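Local coordinates for protein STING-associated CdnE c-di-GMP synthase (Flavobacteriaceae, PDB 6WT8) that synthesises the cyclic dinucleotide c-di-GMP, probably as the signal for a partner STING receptor in bacterial CBASS anti-phage defence, at residues R13-P18 with H98-N103; E53-V58 with I257-N262; G82-F87 with T111-E116; D156-V161 with V197-Y202; S171-V176 with V186-P191. All blocks are in the same frame, centred on the assembly; numbering follows the deposited sequence.

Overall arrangement
From the N terminus, interaction 1 joins the end of helix 5-16 to the loop between strands 85-90 and 106-112. Interaction 2 opens before that loop is reached, so the two cross. It closes the longest loop, tying helix 46-56 to helix 253-266. Within its span lie the three contacts of the sheet region. Interaction 3 pairs strands 85-90 and 106-112. Interaction 4 then lays helix 154-172 on strand 192-204, and interaction 5, enclosed by it, joins the end of that helix to strand 184-189. Interactions 1 and 2 touch through Arg13 with Glu53, 3 and 4 through Asp86 with Tyr202. Centres of 2 and 3 lie about 36 Å apart.

Interaction 1: residues R13-P18 with H98-N103; sequences RERSNP and HILKEN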
# COMPACT_ATOMS: atom_id res chain seq x y z
N ARG A 13 -10.24 -11.55 14.40
CA ARG A 13 -9.37 -12.69 14.69
C ARG A 13 -9.35 -13.68 13.55
O ARG A 13 -8.29 -14.23 13.21
CB ARG A 13 -9.85 -13.37 15.97
CG ARG A 13 -9.37 -12.55 17.13
CD ARG A 13 -9.92 -13.06 18.45
NE ARG A 13 -9.24 -12.36 19.55
CZ ARG A 13 -9.12 -12.84 20.79
NH1 ARG A 13 -9.66 -14.00 21.11
NH2 ARG A 13 -8.44 -12.15 21.68
N GLU A 14 -10.52 -13.98 12.99
CA GLU A 14 -10.54 -14.98 11.92
C GLU A 14 -9.73 -14.50 10.74
O GLU A 14 -9.07 -15.29 10.05
CB GLU A 14 -11.98 -15.25 11.49
CG GLU A 14 -12.07 -16.48 10.53
CD GLU A 14 -11.25 -17.70 11.02
OE1 GLU A 14 -11.43 -18.13 12.19
OE2 GLU A 14 -10.41 -18.23 10.23
N ARG A 15 -9.74 -13.18 10.49
CA ARG A 15 -9.01 -12.63 9.35
C ARG A 15 -7.53 -12.51 9.62
O ARG A 15 -6.71 -12.61 8.69
CB ARG A 15 -9.56 -11.22 9.04
CG ARG A 15 -10.98 -11.24 8.51
CD ARG A 15 -11.45 -9.86 8.04
NE ARG A 15 -11.41 -8.79 9.04
CZ ARG A 15 -12.49 -8.25 9.62
NH1 ARG A 15 -13.72 -8.77 9.42
NH2 ARG A 15 -12.35 -7.22 10.42
N SER A 16 -7.16 -12.23 10.87
CA SER A 16 -5.85 -11.72 11.22
C SER A 16 -4.99 -12.70 12.01
O SER A 16 -3.78 -12.72 11.84
CB SER A 16 -5.98 -10.45 12.08
OG SER A 16 -6.52 -9.37 11.35
N ASN A 17 -5.58 -13.44 12.94
CA ASN A 17 -4.75 -14.22 13.86
C ASN A 17 -5.63 -15.31 14.45
O ASN A 17 -5.88 -15.34 15.68
CB ASN A 17 -4.19 -13.29 14.94
CG ASN A 17 -3.26 -14.00 15.91
OD1 ASN A 17 -2.74 -15.08 15.61
ND2 ASN A 17 -3.04 -13.41 17.07
N PRO A 18 -6.10 -16.26 13.63
CA PRO A 18 -7.07 -17.24 14.13
C PRO A 18 -6.50 -18.15 15.20
O PRO A 18 -7.29 -18.69 15.98
CB PRO A 18 -7.47 -18.04 12.88
CG PRO A 18 -6.33 -17.82 11.92
CD PRO A 18 -5.92 -16.39 12.17
N HIS A 98 -1.75 -4.70 5.30
CA HIS A 98 -2.87 -5.56 4.96
C HIS A 98 -3.61 -5.99 6.23
O HIS A 98 -3.08 -5.97 7.34
CB HIS A 98 -2.39 -6.80 4.18
CG HIS A 98 -1.37 -7.63 4.91
ND1 HIS A 98 -0.20 -7.10 5.39
CD2 HIS A 98 -1.32 -8.96 5.17
CE1 HIS A 98 0.52 -8.05 5.96
NE2 HIS A 98 -0.12 -9.20 5.80
N ILE A 99 -4.88 -6.41 6.07
CA ILE A 99 -5.68 -6.86 7.20
C ILE A 99 -6.26 -8.26 6.98
O ILE A 99 -7.01 -8.75 7.86
CB ILE A 99 -6.83 -5.88 7.54
CG1 ILE A 99 -7.76 -5.71 6.37
CG2 ILE A 99 -6.24 -4.52 7.95
CD1 ILE A 99 -9.21 -5.25 6.80
N LEU A 100 -5.91 -8.92 5.88
CA LEU A 100 -6.34 -10.31 5.67
C LEU A 100 -5.12 -11.22 5.61
O LEU A 100 -4.18 -10.94 4.86
CB LEU A 100 -7.15 -10.48 4.37
CG LEU A 100 -8.30 -9.51 4.12
CD1 LEU A 100 -9.00 -9.78 2.76
CD2 LEU A 100 -9.28 -9.54 5.24
N LYS A 101 -5.18 -12.34 6.35
CA LYS A 101 -4.05 -13.26 6.33
C LYS A 101 -3.79 -13.82 4.93
O LYS A 101 -2.67 -14.27 4.70
CB LYS A 101 -4.30 -14.44 7.30
CG LYS A 101 -5.57 -15.26 7.00
CD LYS A 101 -5.94 -16.18 8.21
CE LYS A 101 -7.10 -17.11 7.79
NZ LYS A 101 -8.38 -16.43 7.56
N GLU A 102 -4.79 -13.81 4.04
CA GLU A 102 -4.59 -14.32 2.68
C GLU A 102 -3.97 -13.31 1.72
O GLU A 102 -3.67 -13.66 0.58
CB GLU A 102 -5.92 -14.80 2.07
CG GLU A 102 -6.63 -15.88 2.89
CD GLU A 102 -7.51 -15.37 4.04
OE1 GLU A 102 -7.71 -14.13 4.21
OE2 GLU A 102 -8.04 -16.28 4.76
N ASN A 103 -3.81 -12.05 2.11
CA ASN A 103 -3.15 -11.11 1.22
C ASN A 103 -1.68 -11.48 1.05
O ASN A 103 -1.01 -11.93 1.98
CB ASN A 103 -3.25 -9.70 1.78
CG ASN A 103 -4.64 -9.16 1.87
OD1 ASN A 103 -4.93 -8.42 2.80
ND2 ASN A 103 -5.50 -9.46 0.89
O HOH W 1 -8.76 -8.20 9.98
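Arg15 and Ser16, in the last turn of helix 5-16, run past Leu100 and Lys101, and Lys101 N donates to Arg15 O at 2.8 Å. The loop folds there into a type I turn from Leu100 to Asn103. Lys101 CG sits between the backbone N and the carbonyl carbon (chi1 59°). From there the chain passes Pro18 and bends at its end. Lys101 NZ donates to Glu14 O at 2.8 Å. The residue four on is Pro18, which has no N-H to offer this carbonyl. Lys101 NZ also forms a salt bridge to Glu102 OE2 at 2.8 Å, while Glu14 OE2 is a long partner at 3.8 Å. Leu100 CD2 rests on Arg15 CD at 3.6 Å. A water accepts from Arg15 NE and Ser16 OG and donates to Ile99 O. The far end of Arg15 pairs with Asp266. The arrangement is that of a helix C-terminus whose last-turn carbonyls are taken up by a loop, here one between two strands of the sheet, consistent with a nucleotidyltransferase fold.

Interaction 2: residues E53-V58 with I257-N262; sequences ESMKGV and IRFLKN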
# COMPACT_ATOMS: atom_id res chain seq x y z
N GLU A 53 -6.90 -5.07 18.26
CA GLU A 53 -6.66 -6.14 17.30
C GLU A 53 -6.86 -5.63 15.88
O GLU A 53 -6.18 -6.11 14.95
CB GLU A 53 -7.54 -7.33 17.66
CG GLU A 53 -7.04 -7.84 19.05
CD GLU A 53 -7.59 -9.18 19.48
OE1 GLU A 53 -8.38 -9.77 18.71
OE2 GLU A 53 -7.23 -9.63 20.62
N SER A 54 -7.72 -4.62 15.71
CA SER A 54 -7.88 -3.99 14.41
C SER A 54 -6.65 -3.17 14.03
O SER A 54 -6.31 -3.07 12.84
CB SER A 54 -9.09 -3.07 14.40
OG SER A 54 -10.30 -3.82 14.44
N MSE A 55 -5.97 -2.57 14.99
CA MSE A 55 -4.77 -1.78 14.76
C MSE A 55 -3.57 -2.68 14.50
O MSE A 55 -2.70 -2.31 13.71
CB MSE A 55 -4.47 -0.86 15.95
CG MSE A 55 -5.40 0.32 15.93
SE MSE A 55 -4.87 1.51 17.41
CE MSE A 55 -6.08 2.81 16.98
N LYS A 56 -3.47 -3.83 15.16
CA LYS A 56 -2.22 -4.60 15.08
C LYS A 56 -2.07 -5.40 13.79
O LYS A 56 -0.92 -5.73 13.41
CB LYS A 56 -2.11 -5.54 16.28
CG LYS A 56 -1.82 -4.76 17.54
CD LYS A 56 -1.90 -5.70 18.75
CE LYS A 56 -1.76 -4.85 19.98
NZ LYS A 56 -1.98 -5.65 21.24
N GLY A 57 -3.16 -5.73 13.09
CA GLY A 57 -3.06 -6.42 11.81
C GLY A 57 -2.79 -7.92 11.90
O GLY A 57 -3.19 -8.63 12.85
N VAL A 58 -2.15 -8.43 10.85
CA VAL A 58 -2.05 -9.86 10.58
C VAL A 58 -0.86 -10.47 11.33
O VAL A 58 0.22 -9.86 11.43
CB VAL A 58 -1.92 -10.05 9.04
CG1 VAL A 58 -1.57 -11.45 8.64
CG2 VAL A 58 -3.26 -9.60 8.35
N ILE A 257 -3.94 3.11 9.80
CA ILE A 257 -4.36 2.60 8.49
C ILE A 257 -5.11 1.28 8.66
O ILE A 257 -6.19 1.05 8.07
CB ILE A 257 -3.13 2.43 7.60
CG1 ILE A 257 -2.68 3.84 7.15
CG2 ILE A 257 -3.48 1.56 6.33
CD1 ILE A 257 -1.32 3.87 6.45
N ARG A 258 -4.50 0.35 9.42
CA ARG A 258 -5.12 -0.97 9.58
C ARG A 258 -6.46 -0.85 10.30
O ARG A 258 -7.40 -1.57 9.99
CB ARG A 258 -4.15 -1.91 10.33
CG ARG A 258 -2.93 -2.23 9.45
CD ARG A 258 -2.05 -3.34 10.05
NE ARG A 258 -1.47 -2.84 11.28
CZ ARG A 258 -0.19 -2.53 11.50
NH1 ARG A 258 0.85 -2.71 10.66
NH2 ARG A 258 0.10 -2.04 12.68
N PHE A 259 -6.53 0.04 11.31
CA PHE A 259 -7.81 0.25 12.00
C PHE A 259 -8.88 0.70 11.04
O PHE A 259 -9.96 0.12 11.00
CB PHE A 259 -7.60 1.31 13.10
CG PHE A 259 -8.83 1.67 13.86
CD1 PHE A 259 -9.45 0.77 14.66
CD2 PHE A 259 -9.27 2.95 13.85
CE1 PHE A 259 -10.61 1.12 15.40
CE2 PHE A 259 -10.41 3.31 14.58
CZ PHE A 259 -11.05 2.39 15.38
N LEU A 260 -8.60 1.73 10.22
CA LEU A 260 -9.67 2.21 9.32
C LEU A 260 -10.06 1.14 8.30
O LEU A 260 -11.23 1.02 7.92
CB LEU A 260 -9.25 3.50 8.59
CG LEU A 260 -9.33 4.85 9.26
CD1 LEU A 260 -9.24 5.91 8.11
CD2 LEU A 260 -10.65 5.02 10.04
N LYS A 261 -9.07 0.37 7.80
CA LYS A 261 -9.39 -0.72 6.87
C LYS A 261 -10.30 -1.75 7.52
O LYS A 261 -11.27 -2.21 6.89
CB LYS A 261 -8.10 -1.39 6.38
CG LYS A 261 -7.32 -0.57 5.36
CD LYS A 261 -6.15 -1.44 4.90
CE LYS A 261 -5.25 -0.74 3.98
NZ LYS A 261 -4.37 -1.84 3.38
N ASN A 262 -10.06 -2.07 8.79
CA ASN A 262 -10.93 -3.03 9.48
C ASN A 262 -12.32 -2.44 9.67
O ASN A 262 -13.31 -3.16 9.54
CB ASN A 262 -10.31 -3.40 10.85
CG ASN A 262 -9.36 -4.62 10.73
OD1 ASN A 262 -9.82 -5.70 10.35
ND2 ASN A 262 -8.07 -4.46 11.01
O HOH W 2 -6.26 -6.55 12.03
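Ser54, Met55 and Gly57 meet Arg258, Phe259 and Asn262 where two helices pack, the C-terminal end of helix 46-56 lying on the middle of helix 253-266. The polar grip is the tight part. Arg258 reaches Met55 O side-on with two nitrogens, NE at 2.8 Å and NH2 at 3.0 Å. The oxygen lies in the guanidinium plane, and the NE bond is fairly straight, at 160°. Lys56 O stands over one face of the same group. Gly57, with positive phi (79°), brings its CA to 3.7 Å from Arg258 CD, and a CB there would run into that carbon. Beside this, Met55 CG, of a selenomethionine, packs on Phe259 CB at 3.7 Å, and Ser54 CB meets the edge of the Phe259 ring. Helix 300-314 packs on them too, Leu301 on Met55 and Val302 on Phe259. The loose side is at Lys56, which is partly exposed, buries little here and turns away to a salt bridge with Glu29. Asn262 forms a separate, buried polar corner. Its OD1 is held by Arg15, and a water spans Glu53 O and Asn262 ND2. Asn262 ND2 also donates to Ser54 O at 2.9 Å, in the carbonyl plane and on a lone pair.

Interaction 3: residues G82-F87 with T111-E116; sequences GNLVDF and TNKSSE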
# COMPACT_ATOMS: atom_id res chain seq x y z
N GLY A 82 16.92 -13.74 -15.51
CA GLY A 82 17.35 -12.63 -14.65
C GLY A 82 18.24 -11.62 -15.35
O GLY A 82 18.33 -10.46 -14.91
N ASN A 83 18.87 -12.01 -16.45
CA ASN A 83 19.72 -11.12 -17.22
C ASN A 83 18.92 -10.04 -17.93
O ASN A 83 19.53 -9.13 -18.48
CB ASN A 83 20.57 -11.91 -18.23
CG ASN A 83 19.71 -12.81 -19.16
OD1 ASN A 83 18.93 -13.63 -18.65
ND2 ASN A 83 19.85 -12.63 -20.50
N LEU A 84 17.59 -10.16 -17.97
CA LEU A 84 16.75 -9.18 -18.67
C LEU A 84 15.90 -8.34 -17.74
O LEU A 84 15.29 -7.37 -18.20
CB LEU A 84 15.80 -9.90 -19.66
CG LEU A 84 16.54 -10.64 -20.81
CD1 LEU A 84 15.46 -11.26 -21.75
CD2 LEU A 84 17.40 -9.71 -21.62
N VAL A 85 15.84 -8.66 -16.44
CA VAL A 85 14.91 -8.00 -15.55
C VAL A 85 15.54 -7.74 -14.18
O VAL A 85 16.49 -8.42 -13.75
CB VAL A 85 13.63 -8.86 -15.33
CG1 VAL A 85 12.84 -9.00 -16.62
CG2 VAL A 85 13.96 -10.23 -14.69
N ASP A 86 14.99 -6.72 -13.51
CA ASP A 86 15.10 -6.56 -12.06
C ASP A 86 13.88 -7.14 -11.35
O ASP A 86 12.78 -7.17 -11.90
CB ASP A 86 15.16 -5.09 -11.69
CG ASP A 86 16.40 -4.38 -12.20
OD1 ASP A 86 17.46 -5.01 -12.48
OD2 ASP A 86 16.33 -3.12 -12.25
N PHE A 87 14.07 -7.55 -10.12
CA PHE A 87 12.96 -8.07 -9.33
C PHE A 87 12.66 -7.16 -8.17
O PHE A 87 13.56 -6.80 -7.40
CB PHE A 87 13.27 -9.47 -8.80
CG PHE A 87 13.43 -10.50 -9.91
CD1 PHE A 87 12.27 -11.03 -10.50
CD2 PHE A 87 14.69 -10.91 -10.38
CE1 PHE A 87 12.37 -11.92 -11.55
CE2 PHE A 87 14.78 -11.80 -11.42
CZ PHE A 87 13.62 -12.28 -12.00
N THR A 111 11.72 -5.22 -16.94
CA THR A 111 12.81 -5.24 -17.91
C THR A 111 13.76 -4.08 -17.65
O THR A 111 13.33 -2.98 -17.26
CB THR A 111 12.23 -5.17 -19.31
OG1 THR A 111 11.35 -4.03 -19.44
CG2 THR A 111 11.52 -6.47 -19.62
N ASN A 112 15.08 -4.34 -17.74
CA ASN A 112 16.03 -3.35 -17.22
C ASN A 112 17.06 -2.92 -18.27
O ASN A 112 18.05 -2.29 -17.89
CB ASN A 112 16.74 -3.89 -15.96
CG ASN A 112 17.58 -5.14 -16.24
OD1 ASN A 112 17.80 -5.51 -17.41
ND2 ASN A 112 18.05 -5.80 -15.18
N LYS A 113 16.84 -3.25 -19.53
CA LYS A 113 17.68 -2.85 -20.67
C LYS A 113 17.31 -1.51 -21.26
O LYS A 113 18.14 -0.90 -21.97
CB LYS A 113 17.53 -3.82 -21.82
CG LYS A 113 17.88 -5.22 -21.54
CD LYS A 113 19.30 -5.29 -21.10
CE LYS A 113 19.90 -6.60 -21.56
NZ LYS A 113 20.92 -7.00 -20.56
N SER A 114 16.04 -1.15 -21.15
CA SER A 114 15.52 0.10 -21.68
C SER A 114 14.42 0.53 -20.73
O SER A 114 13.89 -0.28 -19.96
CB SER A 114 14.97 -0.06 -23.10
OG SER A 114 13.93 -1.02 -23.10
N SER A 115 14.17 1.82 -20.72
CA SER A 115 13.17 2.37 -19.83
C SER A 115 12.35 3.40 -20.59
O SER A 115 12.83 4.04 -21.51
CB SER A 115 13.85 3.03 -18.63
OG SER A 115 12.89 3.57 -17.74
N GLU A 116 11.12 3.55 -20.17
CA GLU A 116 10.34 4.71 -20.58
C GLU A 116 10.76 5.89 -19.72
O GLU A 116 11.26 5.71 -18.60
CB GLU A 116 8.86 4.40 -20.39
CG GLU A 116 8.36 3.17 -21.22
CD GLU A 116 8.48 3.42 -22.69
OE1 GLU A 116 8.01 4.48 -23.13
OE2 GLU A 116 9.05 2.57 -23.39
O HOH W 3 19.77 -8.12 -15.11
O HOH W 4 20.19 -6.42 -18.00
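Val85 and Thr111 form an antiparallel non-hydrogen-bonded pair, where strand 85-90 begins beside the end of strand 106-112 in the mixed sheet. Their side chains diverge. Next to the pair, Asn112 N donates to Leu84 O at 3.1 Å. Asn112 CG lies between the backbone N and the carbonyl carbon (chi1 63°), which sets it near both Leu84 O and Asp86 OD1. Asn112 ND2 donates to Asp86 OD1 at 2.9 Å, almost straight (175°). It arrives from above the carboxylate plane (59° out of it), while the oxygen lies in the amide plane. Asp86 OD2 is hydrogen-bonded to Tyr202 OH. A water links Asn112 ND2 to Gly82 O. A second water donates to Asn83 O and Asn112 OD1 and accepts from Lys113 NZ; Lys113 NZ itself donates to Asn83 O at 3.3 Å. An alanine in place of Asn112 would probably leave Asp86 OD1 without this donor and both waters without one of their anchors. The contact is thus largely polar: one amide, a lysine and two waters join the strand end to Asp86 and to the loop carbonyls of Gly82 and Asn83.

Interaction 4: residues D156-V161 with V197-Y202; sequences DDLKYV and VVTATY
Leu158 reaches from helix 154-172 to Thr199, Ala200 and Thr201 on strand 192-204. Its CB and CG form the stem and make no close contact with the strand. CG is anti to the carbonyl carbon (chi1 -73°), beside the backbone N. The two methyls then part. Leu158 CD1 comes to 4.1 Å from Thr201 CB, the two side chains crossing at about a right angle. Leu158 CD2 sits 3.3 Å from Ala200 O. Leu158 CD2 is also 3.9 Å from Thr199 CG2. One turn on, Val161 CG1 touches Thr199 CG2 at 3.8 Å, so this methyl meets both helix side chains. Thr199 and Thr201 turn toward the helix, and Ala200 turns away to Ile219 and Ile221 of strand 218-221. The threonine hydroxyls are used elsewhere, Thr199 OG1 with Gln109 and Thr201 OG1 with Gln154. No hydrogen bond joins the segments. Their axes come to 8.6 Å and run nearly antiparallel, at 163°. This is the apolar helix-on-sheet packing of an alpha/beta core, consistent with the nucleotidyltransferase fold.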
# COMPACT_ATOMS: atom_id res chain seq x y z
N ASP A 156 8.39 -6.11 -27.44
CA ASP A 156 8.70 -7.49 -27.75
C ASP A 156 9.41 -8.16 -26.57
O ASP A 156 9.18 -9.34 -26.31
CB ASP A 156 9.57 -7.57 -29.00
CG ASP A 156 8.75 -7.50 -30.27
OD1 ASP A 156 7.56 -7.92 -30.24
OD2 ASP A 156 9.28 -7.03 -31.30
N ASP A 157 10.28 -7.42 -25.88
CA ASP A 157 10.94 -7.99 -24.69
C ASP A 157 9.95 -8.27 -23.58
O ASP A 157 10.12 -9.24 -22.85
CB ASP A 157 12.00 -7.04 -24.19
CG ASP A 157 13.26 -7.08 -25.05
OD1 ASP A 157 13.42 -8.01 -25.88
OD2 ASP A 157 14.09 -6.18 -24.84
N LEU A 158 8.96 -7.40 -23.39
CA LEU A 158 7.94 -7.66 -22.37
C LEU A 158 7.13 -8.90 -22.71
O LEU A 158 6.88 -9.75 -21.84
CB LEU A 158 7.02 -6.44 -22.22
CG LEU A 158 7.72 -5.28 -21.49
CD1 LEU A 158 6.99 -3.97 -21.69
CD2 LEU A 158 7.90 -5.57 -19.98
N LYS A 159 6.66 -9.01 -23.98
CA LYS A 159 5.94 -10.22 -24.39
C LYS A 159 6.80 -11.46 -24.19
O LYS A 159 6.34 -12.46 -23.65
CB LYS A 159 5.51 -10.05 -25.85
CG LYS A 159 4.71 -11.22 -26.34
CD LYS A 159 4.21 -10.92 -27.75
CE LYS A 159 3.41 -12.12 -28.24
NZ LYS A 159 3.06 -12.03 -29.70
N TYR A 160 8.08 -11.38 -24.55
CA TYR A 160 8.99 -12.49 -24.37
C TYR A 160 9.11 -12.89 -22.91
O TYR A 160 9.02 -14.08 -22.57
CB TYR A 160 10.35 -12.08 -24.93
CG TYR A 160 11.45 -13.04 -24.67
CD1 TYR A 160 11.42 -14.34 -25.16
CD2 TYR A 160 12.56 -12.63 -23.93
CE1 TYR A 160 12.45 -15.20 -24.91
CE2 TYR A 160 13.59 -13.48 -23.68
CZ TYR A 160 13.55 -14.76 -24.16
OH TYR A 160 14.60 -15.60 -23.91
N VAL A 161 9.35 -11.90 -22.03
CA VAL A 161 9.49 -12.23 -20.61
C VAL A 161 8.18 -12.80 -20.05
O VAL A 161 8.19 -13.80 -19.32
CB VAL A 161 9.94 -10.98 -19.83
CG1 VAL A 161 9.79 -11.20 -18.33
CG2 VAL A 161 11.41 -10.69 -20.15
N VAL A 197 2.60 -12.73 -10.33
CA VAL A 197 3.84 -12.31 -10.98
C VAL A 197 3.48 -11.27 -12.04
O VAL A 197 2.76 -11.59 -12.99
CB VAL A 197 4.54 -13.52 -11.62
CG1 VAL A 197 5.70 -13.10 -12.46
CG2 VAL A 197 4.99 -14.51 -10.53
N VAL A 198 3.97 -10.05 -11.84
CA VAL A 198 3.69 -8.90 -12.70
C VAL A 198 4.93 -8.64 -13.54
O VAL A 198 6.04 -8.69 -13.02
CB VAL A 198 3.36 -7.70 -11.79
CG1 VAL A 198 3.04 -6.47 -12.58
CG2 VAL A 198 2.17 -8.10 -10.90
N THR A 199 4.72 -8.38 -14.84
CA THR A 199 5.79 -8.06 -15.78
C THR A 199 5.61 -6.62 -16.23
O THR A 199 4.51 -6.24 -16.65
CB THR A 199 5.76 -9.02 -16.96
OG1 THR A 199 5.79 -10.37 -16.46
CG2 THR A 199 6.90 -8.77 -17.95
N ALA A 200 6.68 -5.84 -16.15
CA ALA A 200 6.59 -4.41 -16.38
C ALA A 200 7.89 -3.87 -16.95
O ALA A 200 8.91 -4.56 -16.96
CB ALA A 200 6.28 -3.70 -15.06
N THR A 201 7.85 -2.63 -17.42
CA THR A 201 9.08 -1.90 -17.67
C THR A 201 9.13 -0.68 -16.75
O THR A 201 8.13 -0.30 -16.14
CB THR A 201 9.16 -1.51 -19.15
OG1 THR A 201 10.46 -0.97 -19.44
CG2 THR A 201 8.10 -0.49 -19.50
N TYR A 202 10.30 -0.06 -16.63
CA TYR A 202 10.39 1.15 -15.80
C TYR A 202 9.88 2.37 -16.53
O TYR A 202 9.95 2.50 -17.75
CB TYR A 202 11.84 1.44 -15.41
CG TYR A 202 12.43 0.55 -14.38
CD1 TYR A 202 11.90 0.51 -13.12
CD2 TYR A 202 13.52 -0.28 -14.72
CE1 TYR A 202 12.46 -0.30 -12.11
CE2 TYR A 202 14.07 -1.11 -13.74
CZ TYR A 202 13.55 -1.11 -12.46
OH TYR A 202 14.08 -1.91 -11.44

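Interaction 5: residues S171-V176 with V186-P191; sequences STYKTV and VKVTEP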
# COMPACT_ATOMS: atom_id res chain seq x y z
N SER A 171 6.26 -25.27 -15.75
CA SER A 171 7.07 -26.48 -15.65
C SER A 171 7.54 -26.75 -14.23
O SER A 171 7.96 -27.87 -13.94
CB SER A 171 8.26 -26.39 -16.60
OG SER A 171 9.23 -25.49 -16.17
N THR A 172 7.44 -25.77 -13.33
CA THR A 172 7.91 -25.84 -11.95
C THR A 172 6.78 -26.10 -10.96
O THR A 172 6.93 -26.92 -10.05
CB THR A 172 8.59 -24.52 -11.56
OG1 THR A 172 9.68 -24.26 -12.44
CG2 THR A 172 9.08 -24.55 -10.11
N TYR A 173 5.64 -25.47 -11.17
CA TYR A 173 4.53 -25.52 -10.22
C TYR A 173 3.33 -26.22 -10.84
O TYR A 173 2.99 -25.97 -12.01
CB TYR A 173 4.14 -24.09 -9.76
CG TYR A 173 5.25 -23.40 -9.02
CD1 TYR A 173 5.50 -23.70 -7.67
CD2 TYR A 173 6.12 -22.53 -9.67
CE1 TYR A 173 6.56 -23.10 -7.00
CE2 TYR A 173 7.18 -21.88 -8.96
CZ TYR A 173 7.39 -22.21 -7.64
OH TYR A 173 8.45 -21.61 -6.99
N LYS A 174 2.69 -27.07 -10.06
CA LYS A 174 1.52 -27.81 -10.54
C LYS A 174 0.40 -26.89 -11.01
O LYS A 174 -0.25 -27.18 -12.03
CB LYS A 174 1.01 -28.74 -9.43
CG LYS A 174 -0.20 -29.52 -9.81
CD LYS A 174 -0.82 -30.21 -8.58
CE LYS A 174 -1.98 -31.10 -8.97
NZ LYS A 174 -1.50 -32.39 -9.52
N THR A 175 0.08 -25.83 -10.26
CA THR A 175 -1.08 -25.00 -10.55
C THR A 175 -0.61 -23.58 -10.81
O THR A 175 -0.08 -22.93 -9.90
CB THR A 175 -2.07 -25.03 -9.40
OG1 THR A 175 -2.43 -26.39 -9.15
CG2 THR A 175 -3.34 -24.24 -9.73
N VAL A 176 -0.77 -23.13 -12.05
CA VAL A 176 -0.38 -21.80 -12.52
C VAL A 176 -1.47 -21.31 -13.47
O VAL A 176 -1.77 -22.00 -14.46
CB VAL A 176 0.96 -21.82 -13.26
CG1 VAL A 176 1.33 -20.42 -13.80
CG2 VAL A 176 2.03 -22.30 -12.38
N VAL A 186 0.59 -17.97 -9.38
CA VAL A 186 1.34 -19.18 -9.07
C VAL A 186 0.91 -19.72 -7.73
O VAL A 186 0.93 -18.99 -6.74
CB VAL A 186 2.85 -18.90 -9.05
CG1 VAL A 186 3.60 -20.19 -8.79
CG2 VAL A 186 3.24 -18.25 -10.37
N LYS A 187 0.60 -21.01 -7.67
CA LYS A 187 0.34 -21.65 -6.37
C LYS A 187 1.66 -22.25 -5.90
O LYS A 187 2.08 -23.31 -6.38
CB LYS A 187 -0.76 -22.68 -6.49
CG LYS A 187 -2.12 -22.03 -6.73
CD LYS A 187 -3.24 -23.05 -6.55
CE LYS A 187 -3.35 -23.52 -5.11
NZ LYS A 187 -3.95 -22.44 -4.27
N VAL A 188 2.33 -21.56 -4.97
CA VAL A 188 3.56 -22.10 -4.37
C VAL A 188 3.17 -23.11 -3.31
O VAL A 188 2.19 -22.92 -2.59
CB VAL A 188 4.39 -20.93 -3.81
CG1 VAL A 188 5.75 -21.41 -3.23
CG2 VAL A 188 4.62 -19.86 -4.88
N THR A 189 3.91 -24.21 -3.19
CA THR A 189 3.46 -25.25 -2.26
C THR A 189 4.22 -25.27 -0.95
O THR A 189 3.68 -25.79 0.03
CB THR A 189 3.55 -26.65 -2.88
OG1 THR A 189 4.90 -26.90 -3.31
CG2 THR A 189 2.55 -26.78 -4.02
N GLU A 190 5.45 -24.76 -0.91
CA GLU A 190 6.21 -24.68 0.34
C GLU A 190 6.90 -23.32 0.38
O GLU A 190 7.89 -23.09 -0.32
CB GLU A 190 7.22 -25.82 0.47
CG GLU A 190 6.63 -27.06 1.10
CD GLU A 190 7.34 -28.33 0.67
OE1 GLU A 190 6.63 -29.30 0.30
OE2 GLU A 190 8.60 -28.36 0.69
N PRO A 191 6.37 -22.38 1.16
CA PRO A 191 5.14 -22.44 1.93
C PRO A 191 3.94 -22.26 1.02
O PRO A 191 4.11 -21.76 -0.08
CB PRO A 191 5.28 -21.27 2.91
CG PRO A 191 6.15 -20.28 2.20
CD PRO A 191 7.09 -21.10 1.32
O HOH W 5 1.18 -25.60 -7.52
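Lys187 O accepts a hydrogen bond from a water whose oxygen lies 2.7 Å away, and this water in turn accepts from Thr175 N. The contact is the start of an antiparallel beta ladder between strands 176-177 and 184-189, with Val176 opposite Val186 as a non-hydrogen-bonded pair. One residue further, Lys187 N donates directly to Thr175 O at 3.0 Å (162°). The water stands in for the return bond. Further back, the Tyr173 ring lies between two methyls. Val186 CG1 makes a CH-pi contact on one face, 3.8 Å from the Tyr173 ring centroid and nearest to Tyr173 CD2. Thr172 CG2 covers the opposite face, 3.4 Å above the plane of the Tyr173 ring and offset toward the rim. Tyr173 CE1 also comes to 4.2 Å from Val188 CG1. An alanine in place of Tyr173 would probably open a gap between Val186 CG1 and Thr172 CG2 and leave Val188 CG1 without its aromatic neighbour. Thr175 and Lys187 lie side by side, pointing the same way, and Lys187 NZ goes on to a salt bridge with Asp194. Thr175 CG2 presses on Lys187 CD at 3.4 Å, tighter than usual for two carbons.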